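Local coordinates for 3-oxoacyl-[acyl-carrier-protein] synthase 2 (Rickettsia rickettsii, PDB 4JGA), which probably catalyses the decarboxylative condensation of malonyl-ACP with acyl-ACP, the chain-lengthening step of bacterial fatty acid synthesis, at residues Val18-Leu23 against Leu429-Ile434; Glu279-Gly284 against Ala313-Asp318; Leu389-Pro394 against Ile400-Leu405. All coordinates share one frame; numbering follows the deposited sequence.

Interaction 1: residues Val18-Leu23 against Leu429-Ile434; sequences VVITGL and LVIKSI
The backbones come closest at V19 and I434, whose CA atoms are 8.2 Å apart; in the sheet, strand 278-287 separates strands 18-26 and 425-432 and pairs antiparallel with each. Whatever passes from one segment to the other must therefore be carried by side chains, and two pairs of them do so. I20 points its CB toward I431, and its CG1 stands anti to the carbonyl carbon (chi1 -54°). The second torsion extends the branch, so that CD1 of I20 rests 4.0 Å from CG2 of I431. The CD1 methyl of I431 lies close as well: one methyl of I20 meets the two methyls of I431, the side chains lying roughly perpendicular. The second pair lies nearer the C terminus, where the strand has given way to loop. CG1 of I434 is anti to its backbone N, but chi2 of 60° bends the end of the chain, bringing CD1 to 3.8 Å from CG1 of V19. Beta-branched V19, I20 and I431 suit their strands, since short, stiff branches keep methyls fixed on an extended backbone; I434, in the loop, reaches V19 by its own bent chain. F373 of helix 368-382 covers both I20 and I431, while V276 touches both V19 and I434. Farther along strand 18-26, T21 and G22 form a classic beta bulge opposite V262, and OG1 of T21 is hydrogen-bonded to E264. The contact spans the junction of two five-strand halves, at strands 18-26 and 278-287, consistent with the duplicated thiolase fold. No hydrogen bond joins the two segments, and the 118 Å² buried between them is modest. Dispersion and the exclusion of water hold this contact, with backbone hydrogen bonding left to the intervening strand.

Interaction 2: residues Glu279-Gly284 against Ala313-Asp318; sequences EVIGYG and ATITPD. With NA (sodium ion), chain E.
CG1 of I281 sits between its own backbone N and carbonyl carbon (chi1 54°), and chi2 near 166° then carries CD1 straight out to A313 and I315. CD1 of I281 lies 3.7 Å from CB of A313. The same CD1 of I281 is 4.2 Å from CG2 of I315, whose side chain runs nearly square to that of I281. The backbones also close in: CA of A313 gives a CH...O contact to O of I281 at 3.1 Å. Small residues permit this approach. A313 offers a single methyl, and G282, without a side chain, lets its CA come within 3.9 Å of CB of A313. I281 and G282 share V430 as their partner, which makes a beta bulge in strand 278-287. Across from it the chain leaves helix 300-312 through a Schellman motif, with T314 at positive phi (50°). OG1 of T314 is hydrogen-bonded to O of A313 at 2.6 Å, coming in side-on to the carbonyl and tilted out of its plane. Farther on, O of D318 binds the sodium ion at 2.8 Å; two waters and D321 also bind it. The contact thus belongs to a beta-alpha-beta crossover: strand 278-287 leads through helix 300-312 to the parallel strand 322-324, with strands 425-432 and 414-421 between them in the sheet. Y414 of strand 414-421 touches both I281 and I315, so the end of the helix, the loop and two strands meet around the I281 side chain.

Interaction 3: residues Leu389-Pro394 against Ile400-Leu405; sequences LNLDTP and IDLVAL
L391 and L402 meet with their side chains at about a right angle, the CD2 methyl of L391 set against the stem of L402, 3.6 Å from its CB. CD1 of L402 also comes close to the same methyl. With CG of L391 anti to its backbone N (chi1 -172°), the branch reaches across to L402, while its CB stays behind to meet CB of A404 at 3.8 Å. The short A404 methyl fits against this stem, and the longer L402 takes the end. The CB of L405 points away, yet its CD2 methyl turns back over the opposing backbone, 3.7 Å from N of L391 and equally far from OD1 of D392. L405 lies crosswise to D392, an apolar methyl beside a carboxylate whose OD2 is engaged by R243 in a salt bridge. CD2 of L389 packs against the backbone carbonyl of L405, 3.7 Å from its O. Turns set L391 and L402. L391 is the centre of an inverse gamma turn, and OD1 of D401 accepts from N of V403 at 2.8 Å, an Asx turn with a fairly straight bond (153°). That OD1 is met on its anti side, somewhat out of the carboxylate plane, while OD2 of D401 is in a salt bridge with K408. The touching parts of the backbone run 93° apart, and no hydrogen bond joins the two segments. ND2 of N390 is hydrogen-bonded to O of S242 and O of K239. Both segments belong to the long excursion between the antiparallel strands 384-385 and 408-409. T388, at its start, makes backbone bonds with V403 and L405. L402 packs on W245 and on M354 of strand 353-355, the outermost strand at one end of the main sheet within this chain, while I400 rests on V341 and Q342 of helix 331-345.

Starting from the N terminus, strand 18-26 opens interaction 1, which closes only at the C-terminal end of the chain, over 400 residues later. The other two contacts nest inside that loop, one after the other. Interaction 2 closes a short loop holding helix 300-312, and interaction 3 a still shorter turn of the chain between strands 384-385 and 408-409. Interactions 1 and 2 touch, with probable hydrogen bonds V430 N to G282 O and E279 N to K432 O. Interaction 3 stands apart, its centre about 26 Å from that of interaction 2, against edge strand 353-355 of the same sheet.

Interaction 1: residues Val18-Leu23 against Leu429-Ile434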
# COMPACT_ATOMS: atom_id res chain seq x y z
N VAL A 18 14.82 -8.27 15.80
CA VAL A 18 14.74 -8.41 14.35
C VAL A 18 16.05 -8.00 13.67
O VAL A 18 16.54 -6.87 13.84
CB VAL A 18 13.60 -7.55 13.77
CG1 VAL A 18 13.48 -7.73 12.27
CG2 VAL A 18 12.30 -7.87 14.48
N VAL A 19 16.60 -8.92 12.90
CA VAL A 19 17.88 -8.72 12.25
C VAL A 19 17.72 -8.78 10.74
O VAL A 19 16.70 -9.26 10.22
CB VAL A 19 18.95 -9.74 12.75
CG1 VAL A 19 19.25 -9.52 14.23
CG2 VAL A 19 18.53 -11.17 12.52
N ILE A 20 18.72 -8.23 10.07
CA ILE A 20 18.80 -8.15 8.62
C ILE A 20 19.73 -9.28 8.15
O ILE A 20 20.94 -9.27 8.50
CB ILE A 20 19.42 -6.82 8.19
CG1 ILE A 20 18.69 -5.61 8.82
CG2 ILE A 20 19.42 -6.70 6.68
CD1 ILE A 20 19.52 -4.32 8.80
N THR A 21 19.20 -10.21 7.35
CA THR A 21 19.96 -11.36 6.91
C THR A 21 20.13 -11.46 5.39
O THR A 21 20.74 -12.42 4.93
CB THR A 21 19.32 -12.67 7.41
OG1 THR A 21 17.98 -12.79 6.89
CG2 THR A 21 19.26 -12.68 8.97
N GLY A 22 19.61 -10.51 4.62
CA GLY A 22 19.80 -10.51 3.16
C GLY A 22 19.59 -9.14 2.54
O GLY A 22 18.72 -8.41 2.99
N LEU A 23 20.38 -8.81 1.51
CA LEU A 23 20.31 -7.53 0.81
C LEU A 23 20.21 -7.74 -0.69
O LEU A 23 20.85 -8.64 -1.25
CB LEU A 23 21.53 -6.66 1.07
CG LEU A 23 22.02 -6.50 2.51
CD1 LEU A 23 23.35 -5.75 2.52
CD2 LEU A 23 20.99 -5.79 3.38
N LEU A 429 14.14 4.99 10.33
CA LEU A 429 14.56 3.69 10.77
C LEU A 429 15.94 3.79 11.45
O LEU A 429 16.81 4.52 10.97
CB LEU A 429 14.63 2.74 9.58
CG LEU A 429 13.27 2.35 9.00
CD1 LEU A 429 13.43 1.74 7.59
CD2 LEU A 429 12.52 1.41 9.95
N VAL A 430 16.11 3.07 12.55
CA VAL A 430 17.39 2.96 13.23
C VAL A 430 17.89 1.51 13.18
O VAL A 430 17.18 0.55 13.54
CB VAL A 430 17.34 3.42 14.70
CG1 VAL A 430 18.68 3.18 15.40
CG2 VAL A 430 16.95 4.88 14.78
N ILE A 431 19.16 1.37 12.79
CA ILE A 431 19.81 0.09 12.69
C ILE A 431 21.05 0.14 13.55
O ILE A 431 21.73 1.16 13.63
CB ILE A 431 20.32 -0.14 11.26
CG1 ILE A 431 19.16 -0.18 10.30
CG2 ILE A 431 21.05 -1.48 11.17
CD1 ILE A 431 19.67 -0.15 8.84
N LYS A 432 21.38 -0.98 14.17
CA LYS A 432 22.61 -1.05 14.90
C LYS A 432 23.43 -2.26 14.49
O LYS A 432 22.91 -3.27 14.09
CB LYS A 432 22.35 -0.98 16.41
CG LYS A 432 22.17 -2.30 17.07
CD LYS A 432 22.12 -2.19 18.57
CE LYS A 432 21.83 -3.56 19.14
NZ LYS A 432 22.08 -3.67 20.60
N SER A 433 24.72 -2.14 14.63
CA SER A 433 25.61 -3.26 14.48
C SER A 433 25.26 -4.32 15.51
O SER A 433 24.98 -4.02 16.68
CB SER A 433 27.06 -2.82 14.70
OG SER A 433 27.82 -3.92 15.08
N ILE A 434 25.28 -5.57 15.08
CA ILE A 434 24.93 -6.69 15.93
C ILE A 434 26.01 -6.97 16.98
O ILE A 434 25.73 -7.58 18.01
CB ILE A 434 24.62 -7.93 15.07
CG1 ILE A 434 23.66 -8.88 15.80
CG2 ILE A 434 25.90 -8.61 14.61
CD1 ILE A 434 22.30 -8.29 16.18

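Interaction 2: residues Glu279-Gly284 against Ala313-Asp318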
# COMPACT_ATOMS: atom_id res chain seq x y z
N GLU A 279 20.91 -5.10 13.32
CA GLU A 279 19.63 -5.26 13.99
C GLU A 279 18.78 -3.98 13.77
O GLU A 279 19.26 -2.86 13.92
CB GLU A 279 19.82 -5.55 15.47
CG GLU A 279 18.52 -5.84 16.22
CD GLU A 279 18.71 -6.04 17.71
OE1 GLU A 279 19.89 -6.06 18.16
OE2 GLU A 279 17.68 -6.21 18.41
N VAL A 280 17.52 -4.18 13.39
CA VAL A 280 16.59 -3.07 13.23
C VAL A 280 15.98 -2.84 14.60
O VAL A 280 15.30 -3.70 15.13
CB VAL A 280 15.47 -3.39 12.22
CG1 VAL A 280 14.65 -2.15 11.93
CG2 VAL A 280 16.06 -3.92 10.94
N ILE A 281 16.28 -1.70 15.20
CA ILE A 281 15.91 -1.46 16.57
C ILE A 281 14.93 -0.32 16.77
O ILE A 281 14.34 -0.21 17.83
CB ILE A 281 17.15 -1.20 17.49
CG1 ILE A 281 18.05 -0.08 16.97
CG2 ILE A 281 17.95 -2.47 17.68
CD1 ILE A 281 19.05 0.39 18.02
N GLY A 282 14.76 0.54 15.77
CA GLY A 282 13.87 1.67 15.91
C GLY A 282 13.15 2.02 14.64
O GLY A 282 13.74 1.96 13.55
N TYR A 283 11.90 2.44 14.81
CA TYR A 283 11.02 2.81 13.70
C TYR A 283 10.09 3.94 14.16
O TYR A 283 9.34 3.77 15.13
CB TYR A 283 10.16 1.63 13.29
CG TYR A 283 9.11 1.80 12.18
CD1 TYR A 283 9.26 2.71 11.14
CD2 TYR A 283 7.99 0.96 12.14
CE1 TYR A 283 8.33 2.81 10.13
CE2 TYR A 283 7.07 1.02 11.11
CZ TYR A 283 7.23 1.94 10.11
OH TYR A 283 6.28 1.99 9.11
N GLY A 284 10.18 5.07 13.46
CA GLY A 284 9.30 6.21 13.67
C GLY A 284 8.45 6.44 12.43
O GLY A 284 8.96 6.35 11.30
N ALA A 313 13.91 2.67 19.76
CA ALA A 313 15.19 1.93 19.92
C ALA A 313 15.80 1.94 21.33
O ALA A 313 16.79 1.22 21.59
CB ALA A 313 16.20 2.49 18.96
N THR A 314 15.21 2.73 22.23
CA THR A 314 15.76 3.02 23.54
C THR A 314 17.24 3.45 23.45
O THR A 314 18.06 3.03 24.24
CB THR A 314 15.51 1.86 24.53
OG1 THR A 314 16.23 0.70 24.10
CG2 THR A 314 14.06 1.45 24.53
N ILE A 315 17.54 4.33 22.50
CA ILE A 315 18.84 5.00 22.47
C ILE A 315 18.67 6.51 22.60
O ILE A 315 17.55 7.05 22.47
CB ILE A 315 19.61 4.68 21.18
CG1 ILE A 315 18.92 5.29 19.95
CG2 ILE A 315 19.77 3.19 21.00
CD1 ILE A 315 19.79 5.25 18.71
N THR A 316 19.80 7.18 22.80
CA THR A 316 19.85 8.64 22.93
C THR A 316 20.55 9.20 21.68
O THR A 316 21.22 8.47 20.97
CB THR A 316 20.56 9.05 24.22
OG1 THR A 316 21.81 8.38 24.29
CG2 THR A 316 19.72 8.68 25.47
N PRO A 317 20.34 10.50 21.38
CA PRO A 317 20.83 10.99 20.09
C PRO A 317 22.37 11.03 19.92
O PRO A 317 22.84 10.96 18.80
CB PRO A 317 20.23 12.38 20.00
CG PRO A 317 18.98 12.30 20.83
CD PRO A 317 19.38 11.43 21.99
N ASP A 318 23.11 11.10 21.02
CA ASP A 318 24.57 11.00 20.98
C ASP A 318 25.06 9.67 20.41
O ASP A 318 26.18 9.57 19.94
CB ASP A 318 25.15 11.16 22.38
CG ASP A 318 24.57 10.15 23.35
OD1 ASP A 318 23.35 10.18 23.56
OD2 ASP A 318 25.32 9.29 23.86
NA NA E . 28.08 8.48 18.21
O HOH W 1 28.98 10.15 20.45
O HOH W 2 28.79 10.43 16.69

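Interaction 3: residues Leu389-Pro394 against Ile400-Leu405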
# COMPACT_ATOMS: atom_id res chain seq x y z
N LEU A 389 27.63 13.90 -2.98
CA LEU A 389 28.19 14.47 -4.20
C LEU A 389 27.63 15.86 -4.45
O LEU A 389 26.54 16.23 -3.97
CB LEU A 389 27.91 13.57 -5.40
CG LEU A 389 28.47 12.14 -5.34
CD1 LEU A 389 28.16 11.43 -6.65
CD2 LEU A 389 29.98 12.18 -5.10
N ASN A 390 28.41 16.64 -5.20
CA ASN A 390 28.00 17.98 -5.65
C ASN A 390 27.88 19.06 -4.56
O ASN A 390 27.45 20.17 -4.84
CB ASN A 390 26.70 17.92 -6.48
CG ASN A 390 26.87 17.10 -7.74
OD1 ASN A 390 27.88 17.22 -8.42
ND2 ASN A 390 25.91 16.23 -8.05
N LEU A 391 28.32 18.74 -3.35
CA LEU A 391 28.23 19.69 -2.25
C LEU A 391 29.42 20.62 -2.31
O LEU A 391 30.38 20.53 -1.53
CB LEU A 391 28.11 18.96 -0.92
CG LEU A 391 27.80 19.84 0.31
CD1 LEU A 391 26.70 20.85 0.02
CD2 LEU A 391 27.47 18.95 1.51
N ASP A 392 29.35 21.54 -3.28
CA ASP A 392 30.43 22.45 -3.60
C ASP A 392 30.32 23.72 -2.81
O ASP A 392 31.34 24.30 -2.41
CB ASP A 392 30.38 22.80 -5.09
CG ASP A 392 30.52 21.59 -5.99
OD1 ASP A 392 31.33 20.71 -5.67
OD2 ASP A 392 29.82 21.52 -7.02
N THR A 393 29.09 24.18 -2.59
CA THR A 393 28.84 25.43 -1.90
C THR A 393 27.74 25.22 -0.87
O THR A 393 26.56 25.53 -1.12
CB THR A 393 28.49 26.54 -2.90
OG1 THR A 393 29.33 26.40 -4.05
CG2 THR A 393 28.71 27.92 -2.27
N PRO A 394 28.12 24.72 0.32
CA PRO A 394 27.08 24.34 1.29
C PRO A 394 26.22 25.52 1.71
O PRO A 394 26.72 26.63 1.88
CB PRO A 394 27.89 23.78 2.48
CG PRO A 394 29.32 23.70 2.05
CD PRO A 394 29.48 24.64 0.87
N ILE A 400 27.10 20.69 10.58
CA ILE A 400 27.60 19.34 10.80
C ILE A 400 28.28 18.87 9.55
O ILE A 400 28.17 19.49 8.50
CB ILE A 400 26.49 18.33 11.17
CG1 ILE A 400 25.38 18.35 10.13
CG2 ILE A 400 25.94 18.64 12.55
CD1 ILE A 400 24.44 17.20 10.34
N ASP A 401 29.00 17.76 9.68
CA ASP A 401 29.73 17.14 8.58
C ASP A 401 28.74 16.39 7.64
O ASP A 401 28.14 15.40 8.03
CB ASP A 401 30.76 16.18 9.16
CG ASP A 401 31.74 15.67 8.13
OD1 ASP A 401 31.46 15.72 6.91
OD2 ASP A 401 32.81 15.23 8.58
N LEU A 402 28.60 16.90 6.42
CA LEU A 402 27.69 16.32 5.42
C LEU A 402 28.45 15.43 4.44
O LEU A 402 27.91 15.06 3.37
CB LEU A 402 26.93 17.40 4.67
CG LEU A 402 25.94 18.21 5.50
CD1 LEU A 402 25.31 19.33 4.67
CD2 LEU A 402 24.87 17.33 6.16
N VAL A 403 29.68 15.08 4.80
CA VAL A 403 30.47 14.14 4.01
C VAL A 403 30.52 14.64 2.57
O VAL A 403 30.28 13.88 1.63
CB VAL A 403 29.88 12.70 4.04
CG1 VAL A 403 30.95 11.68 3.61
CG2 VAL A 403 29.39 12.32 5.43
N ALA A 404 30.81 15.93 2.40
CA ALA A 404 30.87 16.50 1.06
C ALA A 404 31.90 15.80 0.17
O ALA A 404 33.01 15.54 0.61
CB ALA A 404 31.20 17.98 1.15
N LEU A 405 31.48 15.45 -1.05
CA LEU A 405 32.37 15.08 -2.16
C LEU A 405 33.00 13.69 -2.15
O LEU A 405 33.05 13.03 -3.19
CB LEU A 405 33.48 16.15 -2.36
CG LEU A 405 33.03 17.61 -2.50
CD1 LEU A 405 34.22 18.48 -2.86
CD2 LEU A 405 31.91 17.72 -3.54